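Local structure of hypothetical protein VC0714 (Vibrio cholerae O1 biovar eltor str. N16961, 1U9D) at residues V33-N38 with T90-Q95; N38-L43 with N49-E54. The protein is of unknown function but belongs to the DUF1904 family of the MIF clan, consistent with a fold related to that of the MIF-like tautomerases. All blocks are in the same frame, centred on the assembly; numbering follows the deposited sequence.

Contact 1 (V33-N38 with T90-Q95)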
ATOM      1  N   VAL A  33       4.222 -22.439  -5.554  1.00 25.13           N
ATOM      2  CA  VAL A  33       4.874 -21.158  -5.764  1.00 24.77           C
ATOM      3  C   VAL A  33       4.008 -20.265  -6.651  1.00 24.30           C
ATOM      4  O   VAL A  33       3.736 -19.145  -6.266  1.00 23.35           O
ATOM      5  CB  VAL A  33       6.305 -21.301  -6.286  1.00 25.02           C
ATOM      6  CG1 VAL A  33       6.779 -19.961  -6.919  1.00 24.48           C
ATOM      7  CG2 VAL A  33       7.245 -21.690  -5.143  1.00 24.75           C
ATOM      8  N   PRO A  34       3.508 -20.746  -7.788  1.00 24.47           N
ATOM      9  CA  PRO A  34       2.658 -19.879  -8.625  1.00 24.80           C
ATOM     10  C   PRO A  34       1.402 -19.375  -7.942  1.00 24.51           C
ATOM     11  O   PRO A  34       1.039 -18.224  -8.120  1.00 24.16           O
ATOM     12  CB  PRO A  34       2.246 -20.770  -9.799  1.00 24.94           C
ATOM     13  CG  PRO A  34       3.149 -21.969  -9.762  1.00 26.13           C
ATOM     14  CD  PRO A  34       3.701 -22.079  -8.379  1.00 24.87           C
ATOM     15  N   THR A  35       0.744 -20.217  -7.163  1.00 23.46           N
ATOM     16  CA  THR A  35      -0.463 -19.773  -6.494  1.00 24.20           C
ATOM     17  C   THR A  35      -0.149 -18.829  -5.342  1.00 22.97           C
ATOM     18  O   THR A  35      -0.891 -17.872  -5.092  1.00 22.25           O
ATOM     19  CB  THR A  35      -1.311 -20.982  -6.029  1.00 24.64           C
ATOM     20  OG1 THR A  35      -0.570 -21.771  -5.099  1.00 28.05           O
ATOM     21  CG2 THR A  35      -1.550 -21.926  -7.166  1.00 27.29           C
ATOM     22  N   LEU A  36       0.953 -19.072  -4.638  1.00 22.35           N
ATOM     23  CA  LEU A  36       1.366 -18.157  -3.568  1.00 21.62           C
ATOM     24  C   LEU A  36       1.745 -16.796  -4.100  1.00 20.37           C
ATOM     25  O   LEU A  36       1.424 -15.775  -3.506  1.00 20.28           O
ATOM     26  CB  LEU A  36       2.557 -18.712  -2.778  1.00 22.52           C
ATOM     27  CG  LEU A  36       2.308 -19.215  -1.385  1.00 25.83           C
ATOM     28  CD1 LEU A  36       3.675 -19.384  -0.708  1.00 27.17           C
ATOM     29  CD2 LEU A  36       1.424 -18.286  -0.610  1.00 26.98           C
ATOM     30  N   LEU A  37       2.463 -16.760  -5.206  1.00 18.88           N
ATOM     31  CA  LEU A  37       2.853 -15.485  -5.793  1.00 19.34           C
ATOM     32  C   LEU A  37       1.615 -14.649  -6.158  1.00 19.85           C
ATOM     33  O   LEU A  37       1.550 -13.454  -5.872  1.00 19.38           O
ATOM     34  CB  LEU A  37       3.749 -15.701  -7.026  1.00 19.43           C
ATOM     35  CG  LEU A  37       4.207 -14.433  -7.720  1.00 20.45           C
ATOM     36  CD1 LEU A  37       4.876 -13.475  -6.745  1.00 20.99           C
ATOM     37  CD2 LEU A  37       5.150 -14.781  -8.861  1.00 22.56           C
ATOM     38  N   ASN A  38       0.623 -15.292  -6.759  1.00 20.55           N
ATOM     39  CA  ASN A  38      -0.621 -14.635  -7.111  1.00 21.32           C
ATOM     40  C   ASN A  38      -1.290 -14.028  -5.881  1.00 21.11           C
ATOM     41  O   ASN A  38      -1.616 -12.838  -5.867  1.00 20.86           O
ATOM     42  CB  ASN A  38      -1.592 -15.617  -7.769  1.00 21.99           C
ATOM     43  CG  ASN A  38      -1.207 -15.976  -9.186  1.00 24.45           C
ATOM     44  OD1 ASN A  38      -0.478 -15.258  -9.858  1.00 26.36           O
ATOM     45  ND2 ASN A  38      -1.717 -17.108  -9.647  1.00 27.44           N
ATOM     46  N   THR A  90      -0.208 -20.564   5.155  1.00 21.34           N
ATOM     47  CA  THR A  90      -0.656 -21.747   5.849  1.00 22.46           C
ATOM     48  C   THR A  90      -1.797 -22.428   5.125  1.00 23.48           C
ATOM     49  O   THR A  90      -1.765 -23.647   4.907  1.00 24.36           O
ATOM     50  CB  THR A  90      -1.045 -21.366   7.276  1.00 23.16           C
ATOM     51  OG1 THR A  90       0.127 -20.865   7.941  1.00 23.13           O
ATOM     52  CG2 THR A  90      -1.445 -22.583   8.066  1.00 23.96           C
ATOM     53  N   ASP A  91      -2.759 -21.625   4.705  1.00 24.90           N
ATOM     54  CA  ASP A  91      -3.929 -22.086   3.972  1.00 26.60           C
ATOM     55  C   ASP A  91      -3.588 -22.729   2.627  1.00 26.31           C
ATOM     56  O   ASP A  91      -4.100 -23.804   2.307  1.00 26.72           O
ATOM     57  CB  ASP A  91      -4.936 -20.934   3.833  1.00 27.12           C
ATOM     58  CG  ASP A  91      -5.725 -20.696   5.126  1.00 33.24           C
ATOM     59  OD1 ASP A  91      -5.662 -21.570   6.032  1.00 40.63           O
ATOM     60  OD2 ASP A  91      -6.434 -19.677   5.345  1.00 40.23           O
ATOM     61  N   GLN A  92      -2.679 -22.141   1.864  1.00 25.64           N
ATOM     62  CA  GLN A  92      -2.244 -22.777   0.626  1.00 25.69           C
ATOM     63  C   GLN A  92      -1.511 -24.099   0.833  1.00 26.01           C
ATOM     64  O   GLN A  92      -1.794 -25.089   0.151  1.00 25.90           O
ATOM     65  CB  GLN A  92      -1.399 -21.808  -0.178  1.00 26.03           C
ATOM     66  CG  GLN A  92      -2.236 -20.618  -0.633  1.00 27.90           C
ATOM     67  CD  GLN A  92      -1.821 -20.061  -1.971  1.00 31.08           C
ATOM     68  OE1 GLN A  92      -2.364 -19.044  -2.407  1.00 34.44           O
ATOM     69  NE2 GLN A  92      -0.847 -20.692  -2.612  1.00 31.72           N
ATOM     70  N   ILE A  93      -0.592 -24.143   1.795  1.00 26.05           N
ATOM     71  CA  ILE A  93       0.091 -25.386   2.117  1.00 27.60           C
ATOM     72  C   ILE A  93      -0.908 -26.463   2.584  1.00 28.10           C
ATOM     73  O   ILE A  93      -0.756 -27.621   2.234  1.00 28.48           O
ATOM     74  CB  ILE A  93       1.225 -25.162   3.164  1.00 28.18           C
ATOM     75  CG1 ILE A  93       2.550 -24.857   2.470  1.00 30.13           C
ATOM     76  CG2 ILE A  93       1.444 -26.386   4.013  1.00 29.03           C
ATOM     77  CD1 ILE A  93       2.995 -23.446   2.583  1.00 32.01           C
ATOM     78  N   ARG A  94      -1.919 -26.084   3.348  1.00 29.36           N
ATOM     79  CA  ARG A  94      -2.912 -27.053   3.834  1.00 31.33           C
ATOM     80  C   ARG A  94      -3.704 -27.704   2.713  1.00 32.29           C
ATOM     81  O   ARG A  94      -4.076 -28.886   2.787  1.00 32.35           O
ATOM     82  CB  ARG A  94      -3.858 -26.396   4.817  1.00 31.86           C
ATOM     83  CG  ARG A  94      -3.147 -26.089   6.101  1.00 34.99           C
ATOM     84  CD  ARG A  94      -3.991 -25.933   7.294  1.00 39.27           C
ATOM     85  NE  ARG A  94      -3.306 -26.444   8.477  1.00 43.74           N
ATOM     86  CZ  ARG A  94      -3.589 -26.076   9.717  1.00 47.48           C
ATOM     87  NH1 ARG A  94      -4.553 -25.193   9.961  1.00 48.45           N
ATOM     88  NH2 ARG A  94      -2.909 -26.599  10.728  1.00 49.41           N
ATOM     89  N   GLN A  95      -3.943 -26.928   1.670  1.00 32.73           N
ATOM     90  CA  GLN A  95      -4.563 -27.433   0.463  1.00 33.91           C
ATOM     91  C   GLN A  95      -3.818 -28.582  -0.178  1.00 33.55           C
ATOM     92  O   GLN A  95      -4.434 -29.466  -0.743  1.00 33.37           O
ATOM     93  CB  GLN A  95      -4.661 -26.308  -0.555  1.00 34.68           C
ATOM     94  CG  GLN A  95      -5.611 -26.593  -1.663  1.00 38.17           C
ATOM     95  CD  GLN A  95      -6.597 -25.473  -1.807  1.00 43.55           C
ATOM     96  OE1 GLN A  95      -6.258 -24.428  -2.364  1.00 46.57           O
ATOM     97  NE2 GLN A  95      -7.813 -25.662  -1.279  1.00 46.81           N
TER
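With CG beside the backbone N (chi1 -65°) and the chain bent about CB-CG (chi2 -147°), Q92 extends its amide to T35 and L36, while T35 keeps OG1 between its own backbone N and carbonyl carbon (chi1 61°), turned to that amide. The T35 and Q92 side chains pass alongside one another, pointing opposite ways. As modelled, Q92 NE2 stands 2.7 Å from T35 OG1 and 3.2 Å from L36 N, and Q92 OE1 lies 3.3 Å from T35 O. The clear hydrogen bond of T35 OG1 is to L32 O, one turn back in its own helix. L36 contributes the apolar part: its CD2 approaches Q92 CD at 3.9 Å, and its side chain reaches down to L19 and F21 of strand 18-22. Here is a worked case of a glutamine of helix 79-97 reaching over to helix 26-44, at a seam that is polar on its exposed T35 side and apolar beneath. The modelled amide sets NE2 beside the backbone N of L36 and OE1 beside T35 O, so it is probably turned over; once reversed it may hydrogen-bond to T35 O, T35 OG1 and L36 N.

Contact 2 (N38-L43 with N49-E54)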
ATOM      1  N   ASN A  38       0.623 -15.292  -6.759  1.00 20.55           N
ATOM      2  CA  ASN A  38      -0.621 -14.635  -7.111  1.00 21.32           C
ATOM      3  C   ASN A  38      -1.290 -14.028  -5.881  1.00 21.11           C
ATOM      4  O   ASN A  38      -1.616 -12.838  -5.867  1.00 20.86           O
ATOM      5  CB  ASN A  38      -1.592 -15.617  -7.769  1.00 21.99           C
ATOM      6  CG  ASN A  38      -1.207 -15.976  -9.186  1.00 24.45           C
ATOM      7  OD1 ASN A  38      -0.478 -15.258  -9.858  1.00 26.36           O
ATOM      8  ND2 ASN A  38      -1.717 -17.108  -9.647  1.00 27.44           N
ATOM      9  N   GLU A  39      -1.460 -14.833  -4.841  1.00 21.42           N
ATOM     10  CA  GLU A  39      -2.146 -14.374  -3.633  1.00 22.47           C
ATOM     11  C   GLU A  39      -1.371 -13.324  -2.826  1.00 22.28           C
ATOM     12  O   GLU A  39      -1.959 -12.321  -2.395  1.00 21.87           O
ATOM     13  CB  GLU A  39      -2.591 -15.544  -2.742  1.00 23.79           C
ATOM     14  CG  GLU A  39      -3.739 -15.128  -1.831  1.00 28.63           C
ATOM     15  CD  GLU A  39      -4.414 -16.256  -1.061  1.00 36.10           C
ATOM     16  OE1 GLU A  39      -4.000 -17.430  -1.175  1.00 40.26           O
ATOM     17  OE2 GLU A  39      -5.380 -15.951  -0.317  1.00 38.98           O
ATOM     18  N   LEU A  40      -0.067 -13.514  -2.641  1.00 21.22           N
ATOM     19  CA  LEU A  40       0.737 -12.546  -1.875  1.00 21.42           C
ATOM     20  C   LEU A  40       0.918 -11.211  -2.582  1.00 22.41           C
ATOM     21  O   LEU A  40       0.880 -10.160  -1.949  1.00 22.78           O
ATOM     22  CB  LEU A  40       2.097 -13.130  -1.513  1.00 20.71           C
ATOM     23  CG  LEU A  40       2.034 -14.340  -0.585  1.00 22.21           C
ATOM     24  CD1 LEU A  40       3.433 -14.910  -0.355  1.00 22.44           C
ATOM     25  CD2 LEU A  40       1.390 -13.974   0.743  1.00 24.45           C
ATOM     26  N   SER A  41       1.103 -11.224  -3.892  1.00 23.57           N
ATOM     27  CA  SER A  41       1.338  -9.964  -4.590  1.00 24.37           C
ATOM     28  C   SER A  41       0.065  -9.106  -4.570  1.00 25.51           C
ATOM     29  O   SER A  41       0.147  -7.889  -4.421  1.00 25.16           O
ATOM     30  CB  SER A  41       1.885 -10.179  -6.000  1.00 24.45           C
ATOM     31  OG  SER A  41       1.015 -10.946  -6.780  1.00 25.81           O
ATOM     32  N   SER A  42      -1.095  -9.756  -4.682  1.00 26.40           N
ATOM     33  CA  SER A  42      -2.395  -9.097  -4.532  1.00 27.87           C
ATOM     34  C   SER A  42      -2.601  -8.564  -3.125  1.00 28.13           C
ATOM     35  O   SER A  42      -2.960  -7.395  -2.923  1.00 29.03           O
ATOM     36  CB  SER A  42      -3.528 -10.084  -4.808  1.00 28.13           C
ATOM     37  OG  SER A  42      -3.510 -10.523  -6.143  1.00 32.14           O
ATOM     38  N   LEU A  43      -2.390  -9.437  -2.153  1.00 27.64           N
ATOM     39  CA  LEU A  43      -2.583  -9.080  -0.760  1.00 27.72           C
ATOM     40  C   LEU A  43      -1.743  -7.884  -0.335  1.00 27.60           C
ATOM     41  O   LEU A  43      -2.237  -7.017   0.354  1.00 26.64           O
ATOM     42  CB  LEU A  43      -2.253 -10.255   0.131  1.00 28.41           C
ATOM     43  CG  LEU A  43      -2.466  -9.965   1.606  1.00 29.90           C
ATOM     44  CD1 LEU A  43      -3.970  -9.926   1.908  1.00 31.04           C
ATOM     45  CD2 LEU A  43      -1.738 -10.975   2.448  1.00 32.61           C
ATOM     46  N   ASN A  49       7.732  -9.343  -9.185  1.00 24.33           N
ATOM     47  CA  ASN A  49       9.183  -9.541  -9.171  1.00 25.12           C
ATOM     48  C   ASN A  49       9.872  -9.131  -7.856  1.00 25.21           C
ATOM     49  O   ASN A  49      11.088  -9.237  -7.742  1.00 26.58           O
ATOM     50  CB  ASN A  49       9.856  -8.903 -10.400  1.00 25.81           C
ATOM     51  CG  ASN A  49       9.718  -7.398 -10.442  1.00 28.65           C
ATOM     52  OD1 ASN A  49       9.125  -6.784  -9.560  1.00 31.71           O
ATOM     53  ND2 ASN A  49      10.254  -6.793 -11.506  1.00 32.46           N
ATOM     54  N   ALA A  50       9.097  -8.694  -6.864  1.00 24.37           N
ATOM     55  CA  ALA A  50       9.613  -8.355  -5.546  1.00 24.16           C
ATOM     56  C   ALA A  50       9.757  -9.595  -4.632  1.00 23.08           C
ATOM     57  O   ALA A  50      10.407  -9.492  -3.597  1.00 26.55           O
ATOM     58  CB  ALA A  50       8.708  -7.326  -4.874  1.00 24.43           C
ATOM     59  N   PHE A  51       9.207 -10.747  -5.029  1.00 21.14           N
ATOM     60  CA  PHE A  51       9.240 -11.959  -4.221  1.00 19.74           C
ATOM     61  C   PHE A  51      10.271 -12.932  -4.780  1.00 19.88           C
ATOM     62  O   PHE A  51      10.460 -13.026  -5.996  1.00 19.30           O
ATOM     63  CB  PHE A  51       7.867 -12.654  -4.206  1.00 20.03           C
ATOM     64  CG  PHE A  51       6.756 -11.812  -3.658  1.00 18.55           C
ATOM     65  CD1 PHE A  51       6.268 -12.029  -2.380  1.00 20.48           C
ATOM     66  CD2 PHE A  51       6.162 -10.839  -4.435  1.00 19.74           C
ATOM     67  CE1 PHE A  51       5.267 -11.240  -1.856  1.00 21.14           C
ATOM     68  CE2 PHE A  51       5.125 -10.063  -3.922  1.00 21.12           C
ATOM     69  CZ  PHE A  51       4.689 -10.268  -2.628  1.00 21.48           C
ATOM     70  N   THR A  52      10.943 -13.665  -3.898  1.00 19.07           N
ATOM     71  CA  THR A  52      11.765 -14.784  -4.326  1.00 18.57           C
ATOM     72  C   THR A  52      11.353 -16.002  -3.488  1.00 17.35           C
ATOM     73  O   THR A  52      10.916 -15.871  -2.339  1.00 14.96           O
ATOM     74  CB  THR A  52      13.261 -14.480  -4.218  1.00 20.39           C
ATOM     75  OG1 THR A  52      13.645 -14.382  -2.841  1.00 26.06           O
ATOM     76  CG2 THR A  52      13.601 -13.106  -4.793  1.00 22.59           C
ATOM     77  N   PHE A  53      11.467 -17.164  -4.098  1.00 15.47           N
ATOM     78  CA  PHE A  53      11.062 -18.422  -3.502  1.00 14.79           C
ATOM     79  C   PHE A  53      12.225 -19.388  -3.606  1.00 16.56           C
ATOM     80  O   PHE A  53      12.805 -19.547  -4.686  1.00 16.18           O
ATOM     81  CB  PHE A  53       9.870 -18.987  -4.259  1.00 14.84           C
ATOM     82  CG  PHE A  53       8.704 -18.070  -4.309  1.00 14.78           C
ATOM     83  CD1 PHE A  53       7.714 -18.146  -3.358  1.00 16.40           C
ATOM     84  CD2 PHE A  53       8.597 -17.111  -5.303  1.00 15.54           C
ATOM     85  CE1 PHE A  53       6.635 -17.279  -3.400  1.00 18.89           C
ATOM     86  CE2 PHE A  53       7.543 -16.261  -5.330  1.00 17.63           C
ATOM     87  CZ  PHE A  53       6.560 -16.338  -4.367  1.00 17.24           C
ATOM     88  N   GLU A  54      12.586 -20.034  -2.500  1.00 16.01           N
ATOM     89  CA  GLU A  54      13.739 -20.930  -2.482  1.00 17.87           C
ATOM     90  C   GLU A  54      13.335 -22.274  -1.862  1.00 17.30           C
ATOM     91  O   GLU A  54      12.748 -22.296  -0.819  1.00 16.87           O
ATOM     92  CB  GLU A  54      14.856 -20.278  -1.659  1.00 18.74           C
ATOM     93  CG  GLU A  54      16.077 -21.131  -1.412  1.00 24.19           C
ATOM     94  CD  GLU A  54      17.248 -20.357  -0.802  1.00 31.28           C
ATOM     95  OE1 GLU A  54      18.321 -20.982  -0.629  1.00 36.09           O
ATOM     96  OE2 GLU A  54      17.125 -19.140  -0.488  1.00 35.49           O
TER
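N38 O is gripped by two residues further along its helix, one of which, S41, also meets F51 across the contact. S42 OG donates to N38 O over 3.0 Å, at a C=O...donor angle of 155° and tilted 24° from the carbonyl plane; S42 N adds a weak bond to the same N38 O at 3.3 Å, and S41 OG a further weak one. The S41 hydroxyl sits between its backbone N and carbonyl carbon (chi1 59°), which lets it turn back to its stronger partner, L37 O, and leaves the serine's carbons to face the ring. F51 CE2 lies 3.8 Å from S41 CA, and F51 CE1 comes within 3.7 Å of L40 CB. Between them F51 CZ rests 3.9 Å from L40 O, the far end of the ring set obliquely against the helix backbone. L37 and L44 of the same helix add apolar contacts to F51. L40 continues inward to L19 and to I85 and V88 of helix 79-97. Such an aromatic, placed just ahead of strand 52-55 and buried beneath helix 26-44, illustrates the packing of a beta-alpha-beta unit, whose parallel strands 18-22 and 52-55 are joined through that helix.

How the contacts relate
From the N terminus, the chain passes through strand 18-22 and enters helix 26-44, which supplies one side of both contacts and carries N38, the residue they share. After the helix a short connection leads to residues 49-54, where contact 2 closes the smaller loop at the approach to strand 52-55. Only after strand 69-74 does helix 79-97 bring residues 90-95 back to the first helix; contact 1 therefore closes a longer loop with contact 2 nested inside it. The centres lie about 10 Å apart, and V33 and L37 connect them by packing on F53 and F51. Together the contacts join helix 26-44 to helix 79-97 and to the start of strand 52-55, an outermost strand within this chain.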